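Local atomic coordinates of DyP2 (Amycolatopsis sp. ATCC 39116, PDB entry 4G2C), a protein that probably oxidises dyes and other aromatic substrates as a haem-containing, multifunctional dye peroxidase that also carries a manganese site. Residues N332-K340 / I351-S359; S136-A144 / K477-P485. All blocks are in the same frame, centred on the assembly; numbering follows the deposited sequence.

Contact 1. Residues N332-K340 / I351-S359. With HEM (protoporphyrin IX containing Fe), chain C; ACT (acetate ion), chain K; ACT (acetate ion), chain H.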
loop_
_atom_site.group_PDB
_atom_site.type_symbol
_atom_site.label_atom_id
_atom_site.label_comp_id
_atom_site.label_asym_id
_atom_site.label_seq_id
_atom_site.Cartn_x
_atom_site.Cartn_y
_atom_site.Cartn_z
ATOM N N ASN A 332 17.107 1.618 1.869
ATOM C CA ASN A 332 16.065 2.148 2.747
ATOM C C ASN A 332 16.602 2.567 4.123
ATOM O O ASN A 332 15.839 2.986 4.995
ATOM C CB ASN A 332 14.928 1.131 2.940
ATOM C CG ASN A 332 13.644 1.789 3.399
ATOM O OD1 ASN A 332 13.289 2.855 2.911
ATOM N ND2 ASN A 332 12.956 1.174 4.357
ATOM N N ASP A 333 17.912 2.447 4.309
ATOM C CA ASP A 333 18.544 2.753 5.580
ATOM C C ASP A 333 18.913 4.233 5.702
ATOM O O ASP A 333 20.082 4.604 5.601
ATOM C CB ASP A 333 19.798 1.905 5.740
ATOM C CG ASP A 333 20.195 1.749 7.177
ATOM O OD1 ASP A 333 19.387 2.145 8.041
ATOM O OD2 ASP A 333 21.300 1.238 7.441
ATOM N N PHE A 334 17.904 5.070 5.913
ATOM C CA PHE A 334 18.111 6.509 6.078
ATOM C C PHE A 334 16.984 7.106 6.920
ATOM O O PHE A 334 15.894 6.531 7.025
ATOM C CB PHE A 334 18.106 7.216 4.715
ATOM C CG PHE A 334 16.805 7.074 3.970
ATOM C CD1 PHE A 334 15.736 7.942 4.229
ATOM C CD2 PHE A 334 16.626 6.045 3.055
ATOM C CE1 PHE A 334 14.522 7.805 3.563
ATOM C CE2 PHE A 334 15.406 5.885 2.386
ATOM C CZ PHE A 334 14.353 6.772 2.632
ATOM N N SER A 335 17.263 8.262 7.510
ATOM C CA SER A 335 16.267 9.077 8.187
ATOM C C SER A 335 16.497 10.482 7.674
ATOM O O SER A 335 17.372 10.706 6.846
ATOM C CB SER A 335 16.462 9.052 9.712
ATOM O OG SER A 335 17.589 9.825 10.104
ATOM N N TYR A 336 15.726 11.439 8.180
ATOM C CA TYR A 336 15.880 12.827 7.775
ATOM C C TYR A 336 16.597 13.683 8.833
ATOM O O TYR A 336 16.481 14.912 8.823
ATOM C CB TYR A 336 14.507 13.420 7.466
ATOM C CG TYR A 336 13.793 12.646 6.405
ATOM C CD1 TYR A 336 14.141 12.792 5.066
ATOM C CD2 TYR A 336 12.779 11.755 6.735
ATOM C CE1 TYR A 336 13.503 12.063 4.081
ATOM C CE2 TYR A 336 12.132 11.030 5.760
ATOM C CZ TYR A 336 12.500 11.189 4.433
ATOM O OH TYR A 336 11.855 10.474 3.458
ATOM N N ASP A 337 17.325 13.028 9.736
ATOM C CA ASP A 337 17.958 13.713 10.861
ATOM C C ASP A 337 19.113 14.620 10.426
ATOM O O ASP A 337 19.511 15.506 11.168
ATOM C CB ASP A 337 18.423 12.702 11.925
ATOM C CG ASP A 337 17.266 12.127 12.733
ATOM O OD1 ASP A 337 16.129 12.637 12.607
ATOM O OD2 ASP A 337 17.488 11.165 13.493
ATOM N N SER A 338 19.653 14.381 9.232
ATOM C CA SER A 338 20.629 15.285 8.621
ATOM C C SER A 338 20.012 16.103 7.505
ATOM O O SER A 338 20.724 16.549 6.599
ATOM C CB SER A 338 21.815 14.513 8.048
ATOM O OG SER A 338 22.584 13.915 9.070
ATOM N N ASP A 339 18.699 16.314 7.584
ATOM C CA ASP A 339 17.934 16.989 6.533
ATOM C C ASP A 339 16.746 17.713 7.195
ATOM O O ASP A 339 15.667 17.838 6.621
ATOM C CB ASP A 339 17.438 15.935 5.530
ATOM C CG ASP A 339 16.956 16.528 4.200
ATOM O OD1 ASP A 339 17.039 17.755 3.977
ATOM O OD2 ASP A 339 16.508 15.731 3.347
ATOM N N LYS A 340 16.952 18.180 8.416
ATOM C CA LYS A 340 15.885 18.800 9.209
ATOM C C LYS A 340 15.345 20.096 8.595
ATOM O O LYS A 340 14.256 20.543 8.941
ATOM C CB LYS A 340 16.365 19.046 10.648
ATOM C CG LYS A 340 16.622 17.760 11.445
ATOM C CD LYS A 340 16.964 18.073 12.896
ATOM C CE LYS A 340 17.117 16.803 13.736
ATOM N NZ LYS A 340 18.549 16.400 13.905
ATOM N N ILE A 351 7.132 10.474 0.241
ATOM C CA ILE A 351 7.556 9.536 1.278
ATOM C C ILE A 351 7.841 10.226 2.615
ATOM O O ILE A 351 7.751 9.592 3.673
ATOM C CB ILE A 351 8.782 8.673 0.834
ATOM C CG1 ILE A 351 10.057 9.524 0.689
ATOM C CG2 ILE A 351 8.466 7.918 -0.459
ATOM C CD1 ILE A 351 11.337 8.675 0.464
ATOM N N ARG A 352 8.171 11.519 2.571
ATOM C CA ARG A 352 8.476 12.267 3.790
ATOM C C ARG A 352 7.173 12.681 4.479
ATOM O O ARG A 352 7.069 12.615 5.703
ATOM C CB ARG A 352 9.372 13.488 3.498
ATOM C CG ARG A 352 9.933 14.158 4.773
ATOM C CD ARG A 352 11.010 15.244 4.505
ATOM N NE ARG A 352 11.498 15.831 5.754
ATOM C CZ ARG A 352 12.704 16.370 5.932
ATOM N NH1 ARG A 352 13.580 16.421 4.934
ATOM N NH2 ARG A 352 13.036 16.858 7.122
ATOM N N LYS A 353 6.188 13.094 3.681
ATOM C CA LYS A 353 4.823 13.332 4.147
ATOM C C LYS A 353 4.268 12.059 4.815
ATOM O O LYS A 353 3.682 12.120 5.893
ATOM C CB LYS A 353 3.894 13.722 2.982
ATOM C CG LYS A 353 4.046 15.138 2.387
ATOM C CD LYS A 353 3.554 16.284 3.321
ATOM C CE LYS A 353 2.043 16.407 3.334
ATOM N NZ LYS A 353 1.516 17.576 4.089
ATOM N N THR A 354 4.469 10.910 4.176
ATOM C CA THR A 354 3.803 9.684 4.604
ATOM C C THR A 354 4.632 8.849 5.589
ATOM O O THR A 354 4.131 7.910 6.203
ATOM C CB THR A 354 3.385 8.838 3.403
ATOM O OG1 THR A 354 4.549 8.404 2.694
ATOM C CG2 THR A 354 2.510 9.670 2.470
ATOM N N ASN A 355 5.902 9.195 5.722
ATOM C CA ASN A 355 6.748 8.646 6.771
ATOM C C ASN A 355 7.915 9.580 7.031
ATOM O O ASN A 355 8.988 9.441 6.430
ATOM C CB ASN A 355 7.257 7.245 6.424
ATOM C CG ASN A 355 8.164 6.677 7.503
ATOM O OD1 ASN A 355 8.331 7.288 8.563
ATOM N ND2 ASN A 355 8.747 5.497 7.248
ATOM N N PRO A 356 7.702 10.547 7.926
ATOM C CA PRO A 356 8.734 11.472 8.389
ATOM C C PRO A 356 9.881 10.776 9.135
ATOM O O PRO A 356 10.860 11.439 9.456
ATOM C CB PRO A 356 7.978 12.389 9.372
ATOM C CG PRO A 356 6.520 12.158 9.111
ATOM C CD PRO A 356 6.416 10.746 8.622
ATOM N N ARG A 357 9.760 9.487 9.427
ATOM C CA ARG A 357 10.845 8.755 10.080
ATOM C C ARG A 357 11.372 9.467 11.328
ATOM O O ARG A 357 12.584 9.568 11.530
ATOM C CB ARG A 357 11.987 8.483 9.084
ATOM C CG ARG A 357 11.562 7.589 7.922
ATOM C CD ARG A 357 12.668 7.314 6.902
ATOM N NE ARG A 357 12.098 6.601 5.757
ATOM C CZ ARG A 357 12.651 5.553 5.142
ATOM N NH1 ARG A 357 13.837 5.087 5.509
ATOM N NH2 ARG A 357 12.012 4.983 4.130
ATOM N N GLY A 358 10.461 9.970 12.156
ATOM C CA GLY A 358 10.841 10.572 13.426
ATOM C C GLY A 358 11.095 12.077 13.390
ATOM O O GLY A 358 11.414 12.685 14.411
ATOM N N SER A 359 10.936 12.688 12.222
ATOM C CA SER A 359 11.191 14.112 12.070
ATOM C C SER A 359 9.909 14.944 11.950
ATOM O O SER A 359 9.977 16.151 11.702
ATOM C CB SER A 359 12.050 14.347 10.828
ATOM O OG SER A 359 11.312 14.029 9.659
HETATM C CHA HEM C . 6.193 4.995 -0.737
HETATM C CHB HEM C . 4.076 6.085 -4.974
HETATM C CHC HEM C . -0.305 5.992 -2.879
HETATM C CHD HEM C . 1.864 5.696 1.438
HETATM C C1A HEM C . 6.005 5.280 -2.068
HETATM C C2A HEM C . 7.053 5.343 -3.066
HETATM C C3A HEM C . 6.462 5.639 -4.231
HETATM C C4A HEM C . 5.031 5.770 -4.013
HETATM C CMA HEM C . 7.162 5.815 -5.588
HETATM C CAA HEM C . 8.564 5.101 -2.794
HETATM C CBA HEM C . 8.854 3.598 -2.840
HETATM C CGA HEM C . 8.599 2.928 -1.509
HETATM O O1A HEM C . 9.148 3.361 -0.480
HETATM O O2A HEM C . 7.837 1.941 -1.459
HETATM C C1B HEM C . 2.702 6.169 -4.802
HETATM C C2B HEM C . 1.688 6.439 -5.820
HETATM C C3B HEM C . 0.482 6.407 -5.219
HETATM C C4B HEM C . 0.682 6.102 -3.824
HETATM C CMB HEM C . 1.981 6.733 -7.313
HETATM C CAB HEM C . -0.922 6.607 -5.831
HETATM C CBB HEM C . -1.129 6.454 -7.142
HETATM C C1C HEM C . -0.091 5.983 -1.518
HETATM C C2C HEM C . -1.106 6.174 -0.494
HETATM C C3C HEM C . -0.498 6.073 0.700
HETATM C C4C HEM C . 0.910 5.824 0.463
HETATM C CMC HEM C . -2.623 6.408 -0.749
HETATM C CAC HEM C . -1.138 6.238 2.099
HETATM C CBC HEM C . -2.298 6.893 2.266
HETATM C C1D HEM C . 3.203 5.426 1.254
HETATM C C2D HEM C . 4.107 5.072 2.317
HETATM C C3D HEM C . 5.438 4.841 1.618
HETATM C C4D HEM C . 5.222 5.091 0.228
HETATM C CMD HEM C . 3.778 4.943 3.814
HETATM C CAD HEM C . 6.766 4.467 2.246
HETATM C CBD HEM C . 7.250 5.753 2.884
HETATM C CGD HEM C . 8.489 5.354 3.636
HETATM O O1D HEM C . 8.383 4.443 4.498
HETATM O O2D HEM C . 9.570 5.923 3.325
HETATM N NA HEM C . 4.796 5.533 -2.672
HETATM N NB HEM C . 2.040 5.967 -3.606
HETATM N NC HEM C . 1.130 5.773 -0.896
HETATM N ND HEM C . 3.899 5.424 0.050
HETATM FE FE HEM C . 2.986 5.872 -1.833
HETATM C C ACT K . 19.961 19.718 8.393
HETATM O O ACT K . 19.801 18.903 9.339
HETATM O OXT ACT K . 18.996 19.956 7.616
HETATM C CH3 ACT K . 21.266 20.403 8.175
HETATM C C ACT H . 19.659 8.180 13.622
HETATM O O ACT H . 20.193 9.126 14.258
HETATM O OXT ACT H . 18.998 8.488 12.594
HETATM C CH3 ACT H . 19.806 6.752 14.069
HETATM O O HOH W 1 10.373 8.404 4.416
HETATM O O HOH W 2 14.450 11.545 10.683
#
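The guanidinium of Arg357 lies flat on the ring of Phe334, the planes 9° apart, with NH1 over the middle of the ring, an off-centre cation-pi stack whose centres are 3.7 Å apart. The group's rim does the polar work. Arg357 NH2 sends one nearly straight bond to Asn332 OD1 (2.8 Å, 174° at the hydrogen) and a second to the haem propionate oxygen O2D at 2.7 Å. NH1 divides its two N-H groups between Asn332 O and Phe334 O, and NE donates to water 1, so every N-H of the guanidinium is used and its rotation is fixed. The amide of Asn332 stands almost perpendicular to the guanidinium it meets. On the same propionate, O1D takes a bond from Asn355 ND2 at 3.0 Å, so 351-359 holds both oxygens, while Asn332 and Phe334 form the second shell that positions Arg357.

Tyr336 packs differently. Arg352 runs across one face of its ring in the opposite direction, Arg352 CG 4.0 Å from the centroid of the Tyr336 ring and its guanidinium ending over Tyr336 CB, tilted 23° from the ring plane. Because the Arg352 chain is extended from CG to NE, NH1 and NH2 reach beyond the ring and grip a single atom, Asp339 O. The Asp339 carboxylate adds a long salt bridge, OD2 to Arg352 NH1 at 3.4 Å, but OD2 has its strongest partner in Thr319 OG1 and also accepts from Cys345 N. Pro356 O and Asn355 O approach the ring's edge, while Tyr336 OH touches Ile351 CG1 and bonds to water 1.

The backbone of Ile351 is tied to Val309 at the end of helix 303-309, and helix 416-424 packs against the 351-359 segment, Thr419 on Thr354 and Trp423 on Pro356.

Contact 2. Residues S136-A144 / K477-P485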
loop_
_atom_site.group_PDB
_atom_site.type_symbol
_atom_site.label_atom_id
_atom_site.label_comp_id
_atom_site.label_asym_id
_atom_site.label_seq_id
_atom_site.Cartn_x
_atom_site.Cartn_y
_atom_site.Cartn_z
ATOM N N SER A 136 -14.167 2.994 11.309
ATOM C CA SER A 136 -14.057 3.316 9.888
ATOM C C SER A 136 -14.538 2.142 9.068
ATOM O O SER A 136 -15.305 2.302 8.110
ATOM C CB SER A 136 -12.618 3.645 9.516
ATOM O OG SER A 136 -12.136 4.674 10.351
ATOM N N PHE A 137 -14.078 0.959 9.455
ATOM C CA PHE A 137 -14.575 -0.282 8.883
ATOM C C PHE A 137 -16.089 -0.353 8.955
ATOM O O PHE A 137 -16.743 -0.640 7.953
ATOM C CB PHE A 137 -13.969 -1.485 9.604
ATOM C CG PHE A 137 -14.608 -2.801 9.235
ATOM C CD1 PHE A 137 -14.371 -3.383 8.001
ATOM C CD2 PHE A 137 -15.425 -3.460 10.129
ATOM C CE1 PHE A 137 -14.931 -4.596 7.678
ATOM C CE2 PHE A 137 -15.997 -4.665 9.809
ATOM C CZ PHE A 137 -15.757 -5.239 8.583
ATOM N N THR A 138 -16.648 -0.087 10.132
ATOM C CA THR A 138 -18.093 -0.225 10.303
ATOM C C THR A 138 -18.866 0.738 9.388
ATOM O O THR A 138 -19.858 0.349 8.756
ATOM C CB THR A 138 -18.570 -0.095 11.796
ATOM O OG1 THR A 138 -18.565 1.265 12.205
ATOM C CG2 THR A 138 -17.704 -0.883 12.733
ATOM N N ALA A 139 -18.401 1.985 9.316
ATOM C CA ALA A 139 -19.075 3.018 8.536
ATOM C C ALA A 139 -18.920 2.801 7.038
ATOM O O ALA A 139 -19.807 3.151 6.265
ATOM C CB ALA A 139 -18.556 4.401 8.924
ATOM N N GLY A 140 -17.777 2.242 6.630
ATOM C CA GLY A 140 -17.512 1.979 5.227
ATOM C C GLY A 140 -16.796 3.138 4.553
ATOM O O GLY A 140 -16.889 4.280 4.998
ATOM N N ALA A 141 -16.074 2.842 3.476
ATOM C CA ALA A 141 -15.322 3.866 2.765
ATOM C C ALA A 141 -16.207 4.969 2.160
ATOM O O ALA A 141 -15.773 6.111 2.039
ATOM C CB ALA A 141 -14.433 3.231 1.692
ATOM N N LYS A 142 -17.436 4.642 1.766
ATOM C CA LYS A 142 -18.308 5.690 1.225
ATOM C C LYS A 142 -18.528 6.797 2.257
ATOM O O LYS A 142 -18.702 7.959 1.890
ATOM C CB LYS A 142 -19.652 5.140 0.780
ATOM C CG LYS A 142 -19.584 4.162 -0.365
ATOM C CD LYS A 142 -20.952 3.543 -0.612
ATOM C CE LYS A 142 -20.909 2.636 -1.826
ATOM N NZ LYS A 142 -20.518 1.249 -1.448
ATOM N N ALA A 143 -18.511 6.439 3.541
ATOM C CA ALA A 143 -18.729 7.409 4.619
ATOM C C ALA A 143 -17.480 8.205 4.954
ATOM O O ALA A 143 -17.549 9.192 5.674
ATOM C CB ALA A 143 -19.229 6.706 5.878
ATOM N N ALA A 144 -16.337 7.756 4.442
ATOM C CA ALA A 144 -15.058 8.388 4.728
ATOM C C ALA A 144 -14.776 9.538 3.753
ATOM O O ALA A 144 -13.812 10.269 3.903
ATOM C CB ALA A 144 -13.961 7.347 4.648
ATOM N N LYS A 477 -10.960 6.454 -7.707
ATOM C CA LYS A 477 -12.060 6.003 -8.572
ATOM C C LYS A 477 -13.098 5.171 -7.828
ATOM O O LYS A 477 -14.102 4.761 -8.408
ATOM C CB LYS A 477 -11.523 5.174 -9.746
ATOM C CG LYS A 477 -10.511 5.889 -10.607
ATOM C CD LYS A 477 -11.096 7.153 -11.222
ATOM C CE LYS A 477 -12.093 6.829 -12.322
ATOM N NZ LYS A 477 -12.462 8.069 -13.073
ATOM N N GLY A 478 -12.838 4.899 -6.554
ATOM C CA GLY A 478 -13.726 4.077 -5.752
ATOM C C GLY A 478 -12.933 3.065 -4.942
ATOM O O GLY A 478 -11.816 2.691 -5.310
ATOM N N GLY A 479 -13.514 2.606 -3.839
ATOM C CA GLY A 479 -12.828 1.684 -2.954
ATOM C C GLY A 479 -13.719 1.276 -1.811
ATOM O O GLY A 479 -14.859 1.748 -1.733
ATOM N N GLU A 480 -13.219 0.403 -0.931
ATOM C CA GLU A 480 -13.999 -0.045 0.235
ATOM C C GLU A 480 -13.101 -0.598 1.336
ATOM O O GLU A 480 -11.929 -0.915 1.090
ATOM C CB GLU A 480 -15.054 -1.091 -0.195
ATOM C CG GLU A 480 -15.956 -1.614 0.923
ATOM C CD GLU A 480 -16.708 -0.512 1.680
ATOM O OE1 GLU A 480 -17.837 -0.156 1.277
ATOM O OE2 GLU A 480 -16.183 -0.018 2.696
ATOM N N TYR A 481 -13.643 -0.710 2.549
ATOM C CA TYR A 481 -12.902 -1.302 3.665
ATOM C C TYR A 481 -13.392 -2.710 3.971
ATOM O O TYR A 481 -14.595 -2.968 3.965
ATOM C CB TYR A 481 -13.044 -0.471 4.941
ATOM C CG TYR A 481 -12.515 0.931 4.879
ATOM C CD1 TYR A 481 -11.304 1.214 4.259
ATOM C CD2 TYR A 481 -13.236 1.986 5.442
ATOM C CE1 TYR A 481 -10.809 2.516 4.215
ATOM C CE2 TYR A 481 -12.759 3.286 5.402
ATOM C CZ TYR A 481 -11.543 3.553 4.785
ATOM O OH TYR A 481 -11.056 4.847 4.742
ATOM N N PHE A 482 -12.450 -3.599 4.275
ATOM C CA PHE A 482 -12.740 -5.010 4.528
ATOM C C PHE A 482 -11.972 -5.526 5.764
ATOM O O PHE A 482 -11.146 -4.834 6.343
ATOM C CB PHE A 482 -12.303 -5.863 3.335
ATOM C CG PHE A 482 -12.950 -5.495 2.009
ATOM C CD1 PHE A 482 -12.454 -4.452 1.236
ATOM C CD2 PHE A 482 -14.003 -6.243 1.507
ATOM C CE1 PHE A 482 -13.021 -4.138 0.009
ATOM C CE2 PHE A 482 -14.570 -5.936 0.287
ATOM C CZ PHE A 482 -14.084 -4.886 -0.466
ATOM N N PHE A 483 -12.226 -6.767 6.136
ATOM C CA PHE A 483 -11.452 -7.433 7.155
ATOM C C PHE A 483 -11.091 -8.798 6.578
ATOM O O PHE A 483 -11.976 -9.521 6.113
ATOM C CB PHE A 483 -12.308 -7.582 8.419
ATOM C CG PHE A 483 -11.577 -8.162 9.595
ATOM C CD1 PHE A 483 -10.652 -7.404 10.299
ATOM C CD2 PHE A 483 -11.835 -9.453 10.016
ATOM C CE1 PHE A 483 -9.975 -7.938 11.399
ATOM C CE2 PHE A 483 -11.174 -9.990 11.119
ATOM C CZ PHE A 483 -10.241 -9.231 11.811
ATOM N N MET A 484 -9.808 -9.154 6.566
ATOM C CA MET A 484 -9.460 -10.540 6.271
ATOM C C MET A 484 -9.511 -11.328 7.576
ATOM O O MET A 484 -8.680 -11.144 8.455
ATOM C CB MET A 484 -8.082 -10.706 5.617
ATOM C CG MET A 484 -7.608 -9.589 4.710
ATOM S SD MET A 484 -8.594 -9.106 3.276
ATOM C CE MET A 484 -9.832 -8.086 4.051
ATOM N N PRO A 485 -10.513 -12.195 7.714
ATOM C CA PRO A 485 -10.666 -12.988 8.935
ATOM C C PRO A 485 -9.740 -14.185 8.954
ATOM O O PRO A 485 -9.085 -14.498 7.959
ATOM C CB PRO A 485 -12.121 -13.455 8.862
ATOM C CG PRO A 485 -12.420 -13.481 7.409
ATOM C CD PRO A 485 -11.651 -12.364 6.792
HETATM O O HOH W 3 -16.772 -2.461 5.539
HETATM O O HOH W 4 -18.986 2.045 1.826
HETATM O O HOH W 5 -17.704 0.954 -2.356
#
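Glu480 points CG away from its backbone N (chi1 -179°) and then turns about CB-CG (chi2 56°), which curls the carboxylate back so that OE2 meets the backbone N of Ala141. The setting is a helix end laid on a beta strand: helix 135-139 ends at Ala139, Gly140 turns the chain out of it with positive phi, and the turn that follows rests on strand 474-484 of an antiparallel sheet, in an enzyme whose family is built from ferredoxin-like alpha+beta halves. Glu480 OE2 accepts twice, from Ala141 N at 3.0 Å on its syn side, somewhat out of the carboxylate plane, and from Tyr481 N at 2.6 Å through its anti lone pair. OE1 accepts a hydrogen bond from water 4, which in turn accepts from Lys142 N. Lys142 NZ stays 4.1 Å from Glu480 OE1, beyond a salt bridge, and is held by Gln162 O and by water 5, which bonds to Gly479 O. Replacing Glu480 with alanine is likely to leave the N-H groups of Ala141 and Tyr481 without their shared acceptor and water 4 without OE1.

Tyr481 supplies the apolar floor. Ala141 CB sits over the face of the Tyr481 ring, 4.1 Å from the centroid, and Ser136 O comes to the ring's edge, 3.4 Å from Tyr481 CD2. Farther along the strand Phe137 takes over, its CE1 against the backbone C of Phe482 at 3.6 Å and against CB of Phe483, the side chains of Phe137 and Phe483 crossing at about a right angle. The rings of both also meet Tyr270 on the adjoining strand 267-278. Beside this patch the two backbones are joined by water 3, which donates to Phe137 O at 3.0 Å and to Tyr481 O at 2.7 Å.

How the contacts relate
Contact 1 and contact 2 lie apart in the single chain, their centres 29 Å from each other and their nearest atoms about 15 Å. In sequence, 136-144 comes first, then both segments of contact 1, and 477-485 last, so contact 2 joins distant parts of the chain while contact 1 closes a local loop. They share no strand. Helix 416-424 touches both contacts, and on the side of contact 2 its Glu417 bonds to Ser136. Contact 1 holds a haem propionate directly; contact 2 ties a piece of the dimeric alpha+beta barrel domain to strand 474-484, with the Tyr481 side chain about 9 Å from the haem.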